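Local structure of beta-agarase D (Zobellia galactanivorans, 4ASM) at residues A265-T270 with G274-E279; P201-S206 with D248-R253; M319-N324 with D354-Y359; T127-P132 with I150-P155. The protein cleaves the beta-1,4-linkages between beta-D-galactose and 3,6-anhydro-alpha-L-galactose in agarose, as a secreted family GH16 endo-hydrolase represented here by its catalytic domain. All coordinates share one frame; numbering follows the deposited sequence.

From the N terminus, contact 4 closes first, bringing T127-P132 against I150-P155 over the 17 residues between them. Contact 2 follows: P201-S206, in the loop between strands 197-199 and 207-208, is set against D248-R253 on strand 249-253. Contact 1 closes a short surface loop on itself, with three residues between its arms, A265-T270 and G274-E279, and contact 3 comes last, joining M319-N324 to D354-Y359. All four run in series; none nests within or crosses another. Contacts 3 and 4 share a core, their centres about 9 Å apart, because strands 320-326 and 147-153 are sheet neighbours. Contacts 1 and 2, with centres about 15 Å apart, touch where Leu-276 packs on Ala-202.

Contact 1: A265-T270 with G274-E279; sequences AGVTST and GQLIKE
Val-267 faces Leu-276 where the two segments run nearly antiparallel, their end-to-end directions 162° apart. Followed outward, the Val-267 side chain starts with CB 3.5 Å from Gln-275 O. Its CG1 lies anti to its own carbonyl carbon (chi1 -68°), a rotation that carries this methyl past the same oxygen to Leu-276 CD2, 4.1 Å away, where the side chains meet at a slant. Ile-300 and Phe-306 touch the valine from outside the pair, and Phe-306 touches Leu-276 too.

The backbone evidence is firmer. Thr-268 N donates to Gln-275 O at 2.9 Å, nearly straight and in the carbonyl plane. Ile-277 N donates to Gly-266 O at 3.2 Å, but it approaches from above the carbonyl plane, 42° out of it. Ile-277 also lays its side chain over that acceptor, CB being 3.4 Å from Gly-266 O, while CG1 lies against the same carbonyl group. Beyond Thr-268 the segments draw closer (Ser-269 CA to Gly-274 CA 4.1 Å), and Gly-274 CA makes a CH...O contact with Ser-269 O. With one bond on either side of Val-267 and Leu-276, the pattern is that of a single antiparallel bridge centred on a non-hydrogen-bonded pair, in a hairpin-like surface loop.

Contact 2: P201-S206 with D248-R253; sequences PADLNS and DAVQTR
Asn-205 sets its CB against the methyl of Thr-252, with CB 3.5 Å from Thr-252 CG2, and the two side chains pass each other at an angle. The Asn-205 CG lies anti to its carbonyl carbon (chi1 -76°), and the methyl is met mainly by the aliphatic start of the side chain. Thr-252 sits on strand 249-253 with a chi1 of 145°, well short of a staggered value, so its rotation may carry some strain. A looser second touch lies two residues back on each segment: Asp-203 OD2 is 4.3 Å from Val-250 CG1. That oxygen forms a salt bridge with Arg-243, which also packs against Val-250 and Thr-252 from neighbouring strand 240-246.

The loop is shaped by its own bonds. Asp-203 O accepts from both Ser-206 N, at 2.9 Å, and Ser-206 OG, at 2.8 Å; the hydroxyl arrives in the carbonyl plane at a C=O...donor angle of 151°. The hydrogen bond from Ser-206 N to Asp-203 O has the i to i-3 spacing of the 3-10 turn at 204-206, which presents Asn-205 to the strand. Met-285 of strand 282-288 touches both Asp-203 and Val-250. Between the segments themselves the meeting is therefore van der Waals contact, and the buried carboxylate of Asp-203 is balanced by Arg-243, which would favour its ionised form.

Contact 3: M319-N324 with D354-Y359; sequences MDIIIN and DWIRVY. With CA (calcium ion), chain B.
Ile-356 CD1 meets Ile-321 CG2 at 4.0 Å and Ile-323 CD1 at 4.2 Å in apolar packing: the first pair slide past each other in opposite directions, the second meet tip to tip. Ile-356 reaches both because its CG1 is anti to the backbone N (chi1 -174°), extending the chain across the gap. Ile-321 CD1 and Val-358 CG2, also tip to tip, are 4.1 Å apart. The strand axes stay 11.1 Å apart at an angle of 164°, the spacing of facing sheets rather than sheet neighbours, as in the beta-sandwich jelly roll of GH16 enzymes.

Metal coordination occupies one end. Asp-354 grips the calcium ion twice, through its backbone O at 2.5 Å and OD1 at 2.4 Å; water 1 is bound too, and Asp-9, Asp-34, Asn-36 and Gly-89 complete the site. Asp-354 and Trp-355 form a classic beta bulge opposite Arg-138, whose guanidinium pairs with Asp-354 OD2.

Among the polar groups, Arg-357 forms a salt bridge with Glu-136, and its NH1 makes a weak hydrogen bond to Tyr-359 OH. Past the bulge, Ile-356 and Val-358 point into the sandwich, Arg-357 and Tyr-359 the other way; the contact is purely apolar, with charges paired outside it.

Contact 4: T127-P132 with I150-P155; sequences TRVKYP and IWLLSP
Leu-152 is the first residue of I150-P155 to reach the other segment, and it does so with its forked end: CD1 and CD2 each lie 4.0 Å from Val-129 CG2. One methyl thus faces the fork, and the side chains run roughly perpendicular. Val-129 places that methyl by its first torsion (chi1 -56°), which sets CG2 between its own backbone N and carbonyl carbon. Ile-321 and Met-319 also touch Leu-152, while Val-358 touches Val-129, so the pair continues the aliphatic filling between the facing sheets. In this GH16 jelly roll, strand 147-153 lies between strands 159-166 and 320-326. Its backbone pairs with both: Trp-151 O receives Ile-322 N, and Leu-152 is bonded to Ile-161, next to Glu-160, the nucleophile inferred by similarity.

At Ser-154 the strand has ended. The Ser-154 hydroxyl is hydrogen-bonded to Gln-159 N and Asp-156 OD1, bonds that span the turn to the start of strand 159-166.

Pro-155 then comes over one face of the Arg-128 guanidinium. Its CG sits 3.2 Å above the plane, off-centre, nearer the edge of the group, and is 3.4 Å from Arg-128 CZ. The arginine reaches this place as an extended chain, with chi2 and chi3 both 179°. Arg-128 NE pairs with Asp-320 and NH1 with Glu-318, two salt bridges that would restrict rotation of the guanidinium beneath the proline ring.

Contact 1: A265-T270 with G274-E279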
loop_
_atom_site.group_PDB
_atom_site.type_symbol
_atom_site.label_atom_id
_atom_site.label_comp_id
_atom_site.label_asym_id
_atom_site.label_seq_id
_atom_site.Cartn_x
_atom_site.Cartn_y
_atom_site.Cartn_z
ATOM N N ALA A 265 17.349 -3.921 15.983
ATOM C CA ALA A 265 18.115 -4.247 17.191
ATOM C C ALA A 265 18.234 -5.755 17.397
ATOM O O ALA A 265 19.198 -6.229 17.992
ATOM C CB ALA A 265 17.502 -3.591 18.402
ATOM N N GLY A 266 17.243 -6.525 16.957
ATOM C CA GLY A 266 17.316 -7.959 17.150
ATOM C C GLY A 266 16.155 -8.744 16.597
ATOM O O GLY A 266 15.027 -8.234 16.467
ATOM N N VAL A 267 16.458 -9.996 16.260
ATOM C CA VAL A 267 15.466 -10.989 15.899
ATOM C C VAL A 267 15.910 -12.291 16.520
ATOM O O VAL A 267 17.096 -12.487 16.825
ATOM C CB VAL A 267 15.316 -11.180 14.367
ATOM C CG1 VAL A 267 14.710 -9.954 13.711
ATOM C CG2 VAL A 267 16.658 -11.587 13.702
ATOM N N THR A 268 14.942 -13.170 16.674
ATOM C CA THR A 268 15.110 -14.452 17.308
ATOM C C THR A 268 15.885 -15.421 16.381
ATOM O O THR A 268 16.603 -16.329 16.849
ATOM C CB THR A 268 13.688 -14.875 17.615
ATOM O OG1 THR A 268 13.520 -15.166 18.999
ATOM C CG2 THR A 268 13.181 -15.911 16.690
ATOM N N SER A 269 15.754 -15.210 15.069
ATOM C CA SER A 269 16.469 -15.962 14.036
ATOM C C SER A 269 16.350 -15.205 12.718
ATOM O O SER A 269 15.372 -14.484 12.506
ATOM C CB SER A 269 15.882 -17.367 13.863
ATOM O OG SER A 269 16.449 -18.010 12.732
ATOM N N THR A 270 17.332 -15.376 11.845
ATOM C CA THR A 270 17.279 -14.793 10.511
ATOM C C THR A 270 16.779 -15.834 9.484
ATOM O O THR A 270 16.792 -15.587 8.276
ATOM C CB THR A 270 18.641 -14.134 10.151
ATOM O OG1 THR A 270 18.522 -13.307 8.994
ATOM C CG2 THR A 270 19.740 -15.143 9.941
ATOM N N GLY A 274 12.029 -17.243 12.504
ATOM C CA GLY A 274 12.410 -16.065 13.290
ATOM C C GLY A 274 11.257 -15.128 13.642
ATOM O O GLY A 274 10.265 -15.022 12.902
ATOM N N GLN A 275 11.391 -14.440 14.774
ATOM C CA GLN A 275 10.438 -13.416 15.196
ATOM C C GLN A 275 11.170 -12.129 15.556
ATOM O O GLN A 275 12.324 -12.148 15.958
ATOM C CB GLN A 275 9.615 -13.869 16.407
ATOM C CG GLN A 275 8.656 -15.027 16.132
ATOM C CD GLN A 275 7.951 -15.536 17.387
ATOM O OE1 GLN A 275 7.233 -14.792 18.068
ATOM N NE2 GLN A 275 8.124 -16.823 17.675
ATOM N N LEU A 276 10.471 -11.013 15.437
ATOM C CA LEU A 276 11.022 -9.719 15.822
ATOM C C LEU A 276 11.165 -9.611 17.335
ATOM O O LEU A 276 10.287 -10.055 18.070
ATOM C CB LEU A 276 10.059 -8.619 15.355
ATOM C CG LEU A 276 9.840 -8.427 13.852
ATOM C CD1 LEU A 276 8.691 -7.438 13.607
ATOM C CD2 LEU A 276 11.112 -7.983 13.136
ATOM N N ILE A 277 12.259 -9.011 17.795
ATOM C CA ILE A 277 12.299 -8.478 19.150
ATOM C C ILE A 277 11.590 -7.116 19.102
ATOM O O ILE A 277 11.880 -6.293 18.227
ATOM C CB ILE A 277 13.750 -8.286 19.638
ATOM C CG1 ILE A 277 14.489 -9.631 19.739
ATOM C CG2 ILE A 277 13.788 -7.531 20.988
ATOM C CD1 ILE A 277 13.734 -10.731 20.479
ATOM N N LYS A 278 10.647 -6.905 20.014
ATOM C CA LYS A 278 9.857 -5.672 20.042
ATOM C C LYS A 278 10.138 -4.793 21.275
ATOM O O LYS A 278 10.625 -5.275 22.316
ATOM C CB LYS A 278 8.363 -5.998 19.910
ATOM C CG LYS A 278 8.030 -6.762 18.621
ATOM C CD LYS A 278 6.532 -6.878 18.359
ATOM C CE LYS A 278 6.281 -7.207 16.892
ATOM N NZ LYS A 278 4.841 -7.087 16.523
ATOM N N GLU A 279 9.858 -3.500 21.129
ATOM C CA GLU A 279 10.004 -2.522 22.199
ATOM C C GLU A 279 8.848 -1.558 22.033
ATOM O O GLU A 279 8.636 -1.027 20.943
ATOM C CB GLU A 279 11.340 -1.776 22.071
ATOM C CG GLU A 279 11.578 -0.672 23.107
ATOM C CD GLU A 279 12.927 0.034 22.940
ATOM O OE1 GLU A 279 13.401 0.252 21.798
ATOM O OE2 GLU A 279 13.516 0.398 23.977
#

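Contact 2: P201-S206 with D248-R253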
loop_
_atom_site.group_PDB
_atom_site.type_symbol
_atom_site.label_atom_id
_atom_site.label_comp_id
_atom_site.label_asym_id
_atom_site.label_seq_id
_atom_site.Cartn_x
_atom_site.Cartn_y
_atom_site.Cartn_z
ATOM N N PRO A 201 7.007 -4.313 7.442
ATOM C CA PRO A 201 7.611 -3.419 8.433
ATOM C C PRO A 201 6.689 -3.131 9.602
ATOM O O PRO A 201 5.511 -2.795 9.427
ATOM C CB PRO A 201 7.904 -2.146 7.641
ATOM C CG PRO A 201 8.086 -2.664 6.210
ATOM C CD PRO A 201 7.027 -3.737 6.086
ATOM N N ALA A 202 7.263 -3.285 10.797
ATOM C CA ALA A 202 6.556 -3.076 12.052
ATOM C C ALA A 202 7.341 -2.158 12.996
ATOM O O ALA A 202 7.055 -2.113 14.193
ATOM C CB ALA A 202 6.270 -4.415 12.728
ATOM N N ASP A 203 8.342 -1.452 12.470
ATOM C CA ASP A 203 9.000 -0.420 13.263
ATOM C C ASP A 203 8.040 0.748 13.450
ATOM O O ASP A 203 7.202 1.045 12.573
ATOM C CB ASP A 203 10.360 0.034 12.688
ATOM C CG ASP A 203 10.289 0.552 11.260
ATOM O OD1 ASP A 203 9.832 -0.203 10.362
ATOM O OD2 ASP A 203 10.756 1.687 11.027
ATOM N N LEU A 204 8.172 1.420 14.591
ATOM C CA LEU A 204 7.368 2.607 14.878
ATOM C C LEU A 204 7.414 3.606 13.707
ATOM O O LEU A 204 6.376 4.159 13.288
ATOM C CB LEU A 204 7.848 3.260 16.177
ATOM C CG LEU A 204 7.207 4.609 16.532
ATOM C CD1 LEU A 204 5.765 4.449 16.964
ATOM C CD2 LEU A 204 8.062 5.328 17.604
ATOM N N ASN A 205 8.605 3.825 13.158
ATOM C CA ASN A 205 8.777 4.830 12.101
ATOM C C ASN A 205 8.073 4.470 10.782
ATOM O O ASN A 205 7.888 5.343 9.934
ATOM C CB ASN A 205 10.260 5.114 11.861
ATOM C CG ASN A 205 10.880 5.986 12.950
ATOM O OD1 ASN A 205 10.198 6.514 13.848
ATOM N ND2 ASN A 205 12.209 6.160 12.864
ATOM N N SER A 206 7.652 3.208 10.624
ATOM C CA SER A 206 6.933 2.851 9.394
ATOM C C SER A 206 5.519 3.415 9.384
ATOM O O SER A 206 4.861 3.448 8.344
ATOM C CB SER A 206 6.905 1.332 9.155
ATOM O OG SER A 206 6.034 0.664 10.042
ATOM N N ASP A 248 19.302 -3.336 4.942
ATOM C CA ASP A 248 19.264 -3.694 6.360
ATOM C C ASP A 248 19.183 -2.466 7.269
ATOM O O ASP A 248 19.394 -2.568 8.473
ATOM C CB ASP A 248 20.454 -4.595 6.765
ATOM C CG ASP A 248 21.798 -4.003 6.402
ATOM O OD1 ASP A 248 21.863 -2.868 5.903
ATOM O OD2 ASP A 248 22.812 -4.719 6.604
ATOM N N ALA A 249 18.843 -1.325 6.663
ATOM C CA ALA A 249 18.796 -0.044 7.362
ATOM C C ALA A 249 17.640 0.796 6.874
ATOM O O ALA A 249 17.131 0.605 5.758
ATOM C CB ALA A 249 20.107 0.709 7.142
ATOM N N VAL A 250 17.253 1.754 7.705
ATOM C CA VAL A 250 16.087 2.578 7.449
ATOM C C VAL A 250 16.448 4.025 7.768
ATOM O O VAL A 250 17.224 4.298 8.690
ATOM C CB VAL A 250 14.926 2.145 8.382
ATOM C CG1 VAL A 250 13.712 2.965 8.157
ATOM C CG2 VAL A 250 14.592 0.657 8.170
ATOM N N GLN A 251 15.886 4.955 7.000
ATOM C CA GLN A 251 15.885 6.356 7.430
ATOM C C GLN A 251 14.480 6.880 7.236
ATOM O O GLN A 251 13.823 6.545 6.243
ATOM C CB GLN A 251 16.933 7.206 6.704
ATOM C CG GLN A 251 16.602 7.664 5.311
ATOM C CD GLN A 251 17.673 8.620 4.798
ATOM O OE1 GLN A 251 17.416 9.793 4.491
ATOM N NE2 GLN A 251 18.878 8.118 4.710
ATOM N N THR A 252 13.983 7.625 8.211
ATOM C CA THR A 252 12.631 8.180 8.079
ATOM C C THR A 252 12.517 9.564 8.682
ATOM O O THR A 252 13.236 9.909 9.631
ATOM C CB THR A 252 11.466 7.140 8.356
ATOM O OG1 THR A 252 10.305 7.698 9.003
ATOM C CG2 THR A 252 11.960 5.854 8.931
ATOM N N ARG A 253 11.695 10.389 8.039
ATOM C CA ARG A 253 11.440 11.731 8.561
ATOM C C ARG A 253 10.503 11.628 9.728
ATOM O O ARG A 253 9.390 11.121 9.605
ATOM C CB ARG A 253 10.836 12.628 7.489
ATOM C CG ARG A 253 11.853 13.158 6.542
ATOM C CD ARG A 253 11.294 14.371 5.794
ATOM N NE ARG A 253 12.120 14.663 4.640
ATOM C CZ ARG A 253 13.109 15.538 4.621
ATOM N NH1 ARG A 253 13.417 16.226 5.713
ATOM N NH2 ARG A 253 13.781 15.733 3.494
#

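Contact 3: M319-N324 with D354-Y359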
loop_
_atom_site.group_PDB
_atom_site.type_symbol
_atom_site.label_atom_id
_atom_site.label_comp_id
_atom_site.label_asym_id
_atom_site.label_seq_id
_atom_site.Cartn_x
_atom_site.Cartn_y
_atom_site.Cartn_z
ATOM N N MET A 319 5.831 -6.740 -10.686
ATOM C CA MET A 319 4.651 -6.612 -9.842
ATOM C C MET A 319 3.464 -5.956 -10.549
ATOM O O MET A 319 3.642 -5.113 -11.427
ATOM C CB MET A 319 4.999 -5.816 -8.582
ATOM C CG MET A 319 6.046 -6.514 -7.726
ATOM S SD MET A 319 6.290 -5.619 -6.184
ATOM C CE MET A 319 7.697 -6.564 -5.569
ATOM N N ASP A 320 2.259 -6.398 -10.188
ATOM C CA ASP A 320 1.026 -5.735 -10.594
ATOM C C ASP A 320 0.748 -4.530 -9.719
ATOM O O ASP A 320 0.893 -4.594 -8.494
ATOM C CB ASP A 320 -0.158 -6.694 -10.438
ATOM C CG ASP A 320 -0.017 -7.939 -11.306
ATOM O OD1 ASP A 320 0.261 -7.778 -12.515
ATOM O OD2 ASP A 320 -0.197 -9.054 -10.782
ATOM N N ILE A 321 0.295 -3.444 -10.345
ATOM C CA ILE A 321 -0.207 -2.277 -9.596
ATOM C C ILE A 321 -1.662 -2.541 -9.241
ATOM O O ILE A 321 -2.483 -2.819 -10.132
ATOM C CB ILE A 321 -0.147 -0.968 -10.405
ATOM C CG1 ILE A 321 1.267 -0.669 -10.879
ATOM C CG2 ILE A 321 -0.682 0.198 -9.553
ATOM C CD1 ILE A 321 1.320 0.365 -12.011
ATOM N N ILE A 322 -1.965 -2.465 -7.946
ATOM C CA ILE A 322 -3.311 -2.692 -7.432
ATOM C C ILE A 322 -3.761 -1.470 -6.633
ATOM O O ILE A 322 -2.995 -0.884 -5.855
ATOM C CB ILE A 322 -3.351 -3.948 -6.526
ATOM C CG1 ILE A 322 -2.910 -5.193 -7.345
ATOM C CG2 ILE A 322 -4.737 -4.126 -5.920
ATOM C CD1 ILE A 322 -2.720 -6.459 -6.548
ATOM N N ILE A 323 -5.000 -1.048 -6.863
ATOM C CA ILE A 323 -5.597 -0.006 -6.029
ATOM C C ILE A 323 -6.858 -0.593 -5.465
ATOM O O ILE A 323 -7.647 -1.200 -6.196
ATOM C CB ILE A 323 -5.888 1.285 -6.829
ATOM C CG1 ILE A 323 -4.590 1.817 -7.432
ATOM C CG2 ILE A 323 -6.551 2.323 -5.897
ATOM C CD1 ILE A 323 -4.793 3.024 -8.340
ATOM N N ASN A 324 -7.071 -0.437 -4.159
ATOM C CA ASN A 324 -8.279 -0.996 -3.559
ATOM C C ASN A 324 -8.651 -0.356 -2.231
ATOM O O ASN A 324 -7.941 0.512 -1.731
ATOM C CB ASN A 324 -8.204 -2.544 -3.424
ATOM C CG ASN A 324 -7.327 -3.021 -2.257
ATOM O OD1 ASN A 324 -7.032 -2.271 -1.337
ATOM N ND2 ASN A 324 -6.949 -4.291 -2.281
ATOM N N ASP A 354 -6.951 10.955 -8.414
ATOM C CA ASP A 354 -6.911 11.909 -9.515
ATOM C C ASP A 354 -6.029 11.395 -10.647
ATOM O O ASP A 354 -6.380 11.519 -11.831
ATOM C CB ASP A 354 -6.392 13.230 -8.950
ATOM C CG ASP A 354 -6.405 14.384 -9.953
ATOM O OD1 ASP A 354 -7.031 14.285 -11.041
ATOM O OD2 ASP A 354 -5.785 15.410 -9.630
ATOM N N TRP A 355 -4.891 10.816 -10.282
ATOM C CA TRP A 355 -3.958 10.284 -11.262
ATOM C C TRP A 355 -2.944 9.366 -10.613
ATOM O O TRP A 355 -2.687 9.451 -9.414
ATOM C CB TRP A 355 -3.245 11.400 -12.027
ATOM C CG TRP A 355 -2.563 12.505 -11.244
ATOM C CD1 TRP A 355 -3.029 13.782 -11.103
ATOM C CD2 TRP A 355 -1.258 12.486 -10.610
ATOM N NE1 TRP A 355 -2.128 14.545 -10.399
ATOM C CE2 TRP A 355 -1.039 13.780 -10.080
ATOM C CE3 TRP A 355 -0.280 11.498 -10.402
ATOM C CZ2 TRP A 355 0.128 14.122 -9.376
ATOM C CZ3 TRP A 355 0.882 11.838 -9.697
ATOM C CH2 TRP A 355 1.078 13.150 -9.202
ATOM N N ILE A 356 -2.382 8.479 -11.426
ATOM C CA ILE A 356 -1.244 7.669 -11.048
ATOM C C ILE A 356 -0.266 7.669 -12.218
ATOM O O ILE A 356 -0.649 7.406 -13.368
ATOM C CB ILE A 356 -1.675 6.239 -10.598
ATOM C CG1 ILE A 356 -0.480 5.440 -10.051
ATOM C CG2 ILE A 356 -2.430 5.505 -11.720
ATOM C CD1 ILE A 356 -0.900 4.158 -9.369
ATOM N N ARG A 357 0.988 7.989 -11.921
ATOM C CA ARG A 357 2.010 8.073 -12.956
ATOM C C ARG A 357 3.158 7.129 -12.633
ATOM O O ARG A 357 3.477 6.885 -11.458
ATOM C CB ARG A 357 2.511 9.521 -13.103
ATOM C CG ARG A 357 3.247 10.091 -11.911
ATOM C CD ARG A 357 3.520 11.577 -12.150
ATOM N NE ARG A 357 4.152 12.226 -11.010
ATOM C CZ ARG A 357 4.760 13.404 -11.080
ATOM N NH1 ARG A 357 4.846 14.047 -12.251
ATOM N NH2 ARG A 357 5.253 13.948 -9.980
ATOM N N VAL A 358 3.783 6.613 -13.687
ATOM C CA VAL A 358 4.834 5.619 -13.565
ATOM C C VAL A 358 5.976 6.080 -14.455
ATOM O O VAL A 358 5.751 6.375 -15.636
ATOM C CB VAL A 358 4.332 4.242 -14.030
ATOM C CG1 VAL A 358 5.444 3.217 -13.956
ATOM C CG2 VAL A 358 3.128 3.800 -13.196
ATOM N N TYR A 359 7.188 6.154 -13.890
ATOM C CA TYR A 359 8.393 6.514 -14.654
ATOM C C TYR A 359 9.501 5.490 -14.452
ATOM O O TYR A 359 9.555 4.793 -13.432
ATOM C CB TYR A 359 8.946 7.861 -14.195
ATOM C CG TYR A 359 8.048 9.052 -14.382
ATOM C CD1 TYR A 359 8.069 9.813 -15.563
ATOM C CD2 TYR A 359 7.200 9.467 -13.353
ATOM C CE1 TYR A 359 7.230 10.931 -15.708
ATOM C CE2 TYR A 359 6.386 10.566 -13.484
ATOM C CZ TYR A 359 6.396 11.308 -14.663
ATOM O OH TYR A 359 5.572 12.408 -14.757
HETATM CA CA CA B . -7.600 13.275 -13.095
HETATM O O HOH W 1 -8.825 15.365 -12.975
#

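Contact 4: T127-P132 with I150-P155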
loop_
_atom_site.group_PDB
_atom_site.type_symbol
_atom_site.label_atom_id
_atom_site.label_comp_id
_atom_site.label_asym_id
_atom_site.label_seq_id
_atom_site.Cartn_x
_atom_site.Cartn_y
_atom_site.Cartn_z
ATOM N N THR A 127 -0.323 -3.207 -16.991
ATOM C CA THR A 127 1.099 -3.059 -17.244
ATOM C C THR A 127 1.846 -3.236 -15.934
ATOM O O THR A 127 1.642 -2.443 -14.999
ATOM C CB THR A 127 1.426 -1.684 -17.856
ATOM O OG1 THR A 127 0.634 -1.508 -19.040
ATOM C CG2 THR A 127 2.930 -1.592 -18.207
ATOM N N ARG A 128 2.707 -4.250 -15.878
ATOM C CA ARG A 128 3.483 -4.546 -14.674
ATOM C C ARG A 128 4.674 -3.619 -14.525
ATOM O O ARG A 128 5.111 -2.977 -15.474
ATOM C CB ARG A 128 3.907 -6.019 -14.666
ATOM C CG ARG A 128 2.707 -6.941 -14.501
ATOM C CD ARG A 128 3.097 -8.405 -14.509
ATOM N NE ARG A 128 1.925 -9.257 -14.318
ATOM C CZ ARG A 128 1.778 -10.448 -14.894
ATOM N NH1 ARG A 128 2.746 -10.920 -15.674
ATOM N NH2 ARG A 128 0.695 -11.177 -14.673
ATOM N N VAL A 129 5.187 -3.539 -13.302
ATOM C CA VAL A 129 6.350 -2.701 -13.023
ATOM C C VAL A 129 7.467 -3.509 -12.369
ATOM O O VAL A 129 7.219 -4.518 -11.686
ATOM C CB VAL A 129 5.968 -1.489 -12.142
ATOM C CG1 VAL A 129 4.848 -0.660 -12.790
ATOM C CG2 VAL A 129 5.554 -1.897 -10.725
ATOM N N LYS A 130 8.699 -3.055 -12.568
ATOM C CA LYS A 130 9.863 -3.679 -11.934
ATOM C C LYS A 130 10.951 -2.622 -11.771
ATOM O O LYS A 130 11.051 -1.692 -12.584
ATOM C CB LYS A 130 10.387 -4.859 -12.785
ATOM C CG LYS A 130 11.333 -5.799 -11.989
ATOM C CD LYS A 130 11.777 -6.995 -12.831
ATOM C CE LYS A 130 12.647 -7.930 -12.015
ATOM N NZ LYS A 130 12.898 -9.188 -12.780
ATOM N N TYR A 131 11.771 -2.755 -10.725
ATOM C CA TYR A 131 12.871 -1.822 -10.537
ATOM C C TYR A 131 13.718 -1.764 -11.824
ATOM O O TYR A 131 13.852 -2.770 -12.544
ATOM C CB TYR A 131 13.737 -2.221 -9.330
ATOM C CG TYR A 131 14.552 -3.464 -9.578
ATOM C CD1 TYR A 131 15.825 -3.379 -10.163
ATOM C CD2 TYR A 131 14.045 -4.722 -9.247
ATOM C CE1 TYR A 131 16.554 -4.520 -10.433
ATOM C CE2 TYR A 131 14.791 -5.882 -9.505
ATOM C CZ TYR A 131 16.040 -5.759 -10.095
ATOM O OH TYR A 131 16.791 -6.892 -10.357
ATOM N N PRO A 132 14.271 -0.586 -12.131
ATOM C CA PRO A 132 14.050 0.674 -11.444
ATOM C C PRO A 132 12.770 1.337 -11.942
ATOM O O PRO A 132 12.550 1.451 -13.154
ATOM C CB PRO A 132 15.288 1.499 -11.811
ATOM C CG PRO A 132 15.700 0.949 -13.176
ATOM C CD PRO A 132 15.212 -0.458 -13.262
ATOM N N ILE A 150 -2.834 1.668 -2.151
ATOM C CA ILE A 150 -2.217 1.687 -3.482
ATOM C C ILE A 150 -0.951 0.883 -3.333
ATOM O O ILE A 150 -0.115 1.188 -2.476
ATOM C CB ILE A 150 -1.877 3.113 -3.950
ATOM C CG1 ILE A 150 -3.153 3.964 -3.989
ATOM C CG2 ILE A 150 -1.169 3.052 -5.296
ATOM C CD1 ILE A 150 -2.930 5.433 -4.342
ATOM N N TRP A 151 -0.817 -0.183 -4.111
ATOM C CA TRP A 151 0.271 -1.108 -3.827
ATOM C C TRP A 151 0.693 -1.928 -5.040
ATOM O O TRP A 151 0.051 -1.857 -6.097
ATOM C CB TRP A 151 -0.100 -1.997 -2.624
ATOM C CG TRP A 151 -1.420 -2.733 -2.699
ATOM C CD1 TRP A 151 -2.680 -2.191 -2.835
ATOM C CD2 TRP A 151 -1.602 -4.148 -2.589
ATOM N NE1 TRP A 151 -3.621 -3.195 -2.821
ATOM C CE2 TRP A 151 -2.986 -4.402 -2.674
ATOM C CE3 TRP A 151 -0.722 -5.226 -2.429
ATOM C CZ2 TRP A 151 -3.514 -5.699 -2.615
ATOM C CZ3 TRP A 151 -1.230 -6.511 -2.350
ATOM C CH2 TRP A 151 -2.626 -6.743 -2.432
ATOM N N LEU A 152 1.789 -2.666 -4.872
ATOM C CA LEU A 152 2.371 -3.504 -5.927
ATOM C C LEU A 152 2.481 -4.939 -5.413
ATOM O O LEU A 152 2.925 -5.160 -4.266
ATOM C CB LEU A 152 3.766 -2.980 -6.301
ATOM C CG LEU A 152 3.944 -1.488 -6.558
ATOM C CD1 LEU A 152 5.413 -1.153 -6.800
ATOM C CD2 LEU A 152 3.061 -0.991 -7.710
ATOM N N LEU A 153 2.100 -5.919 -6.235
ATOM C CA LEU A 153 2.120 -7.320 -5.783
ATOM C C LEU A 153 2.530 -8.221 -6.934
ATOM O O LEU A 153 1.947 -8.125 -8.022
ATOM C CB LEU A 153 0.749 -7.736 -5.251
ATOM C CG LEU A 153 0.566 -9.160 -4.709
ATOM C CD1 LEU A 153 1.464 -9.438 -3.494
ATOM C CD2 LEU A 153 -0.909 -9.433 -4.365
ATOM N N SER A 154 3.524 -9.079 -6.709
ATOM C CA SER A 154 3.933 -10.001 -7.777
ATOM C C SER A 154 2.773 -10.958 -8.077
ATOM O O SER A 154 2.012 -11.303 -7.173
ATOM C CB SER A 154 5.228 -10.746 -7.408
ATOM O OG SER A 154 5.022 -11.643 -6.341
ATOM N N PRO A 155 2.600 -11.338 -9.354
ATOM C CA PRO A 155 1.534 -12.301 -9.705
ATOM C C PRO A 155 1.499 -13.562 -8.828
ATOM O O PRO A 155 0.426 -14.100 -8.570
ATOM C CB PRO A 155 1.863 -12.648 -11.163
ATOM C CG PRO A 155 2.454 -11.399 -11.695
ATOM C CD PRO A 155 3.263 -10.794 -10.550
#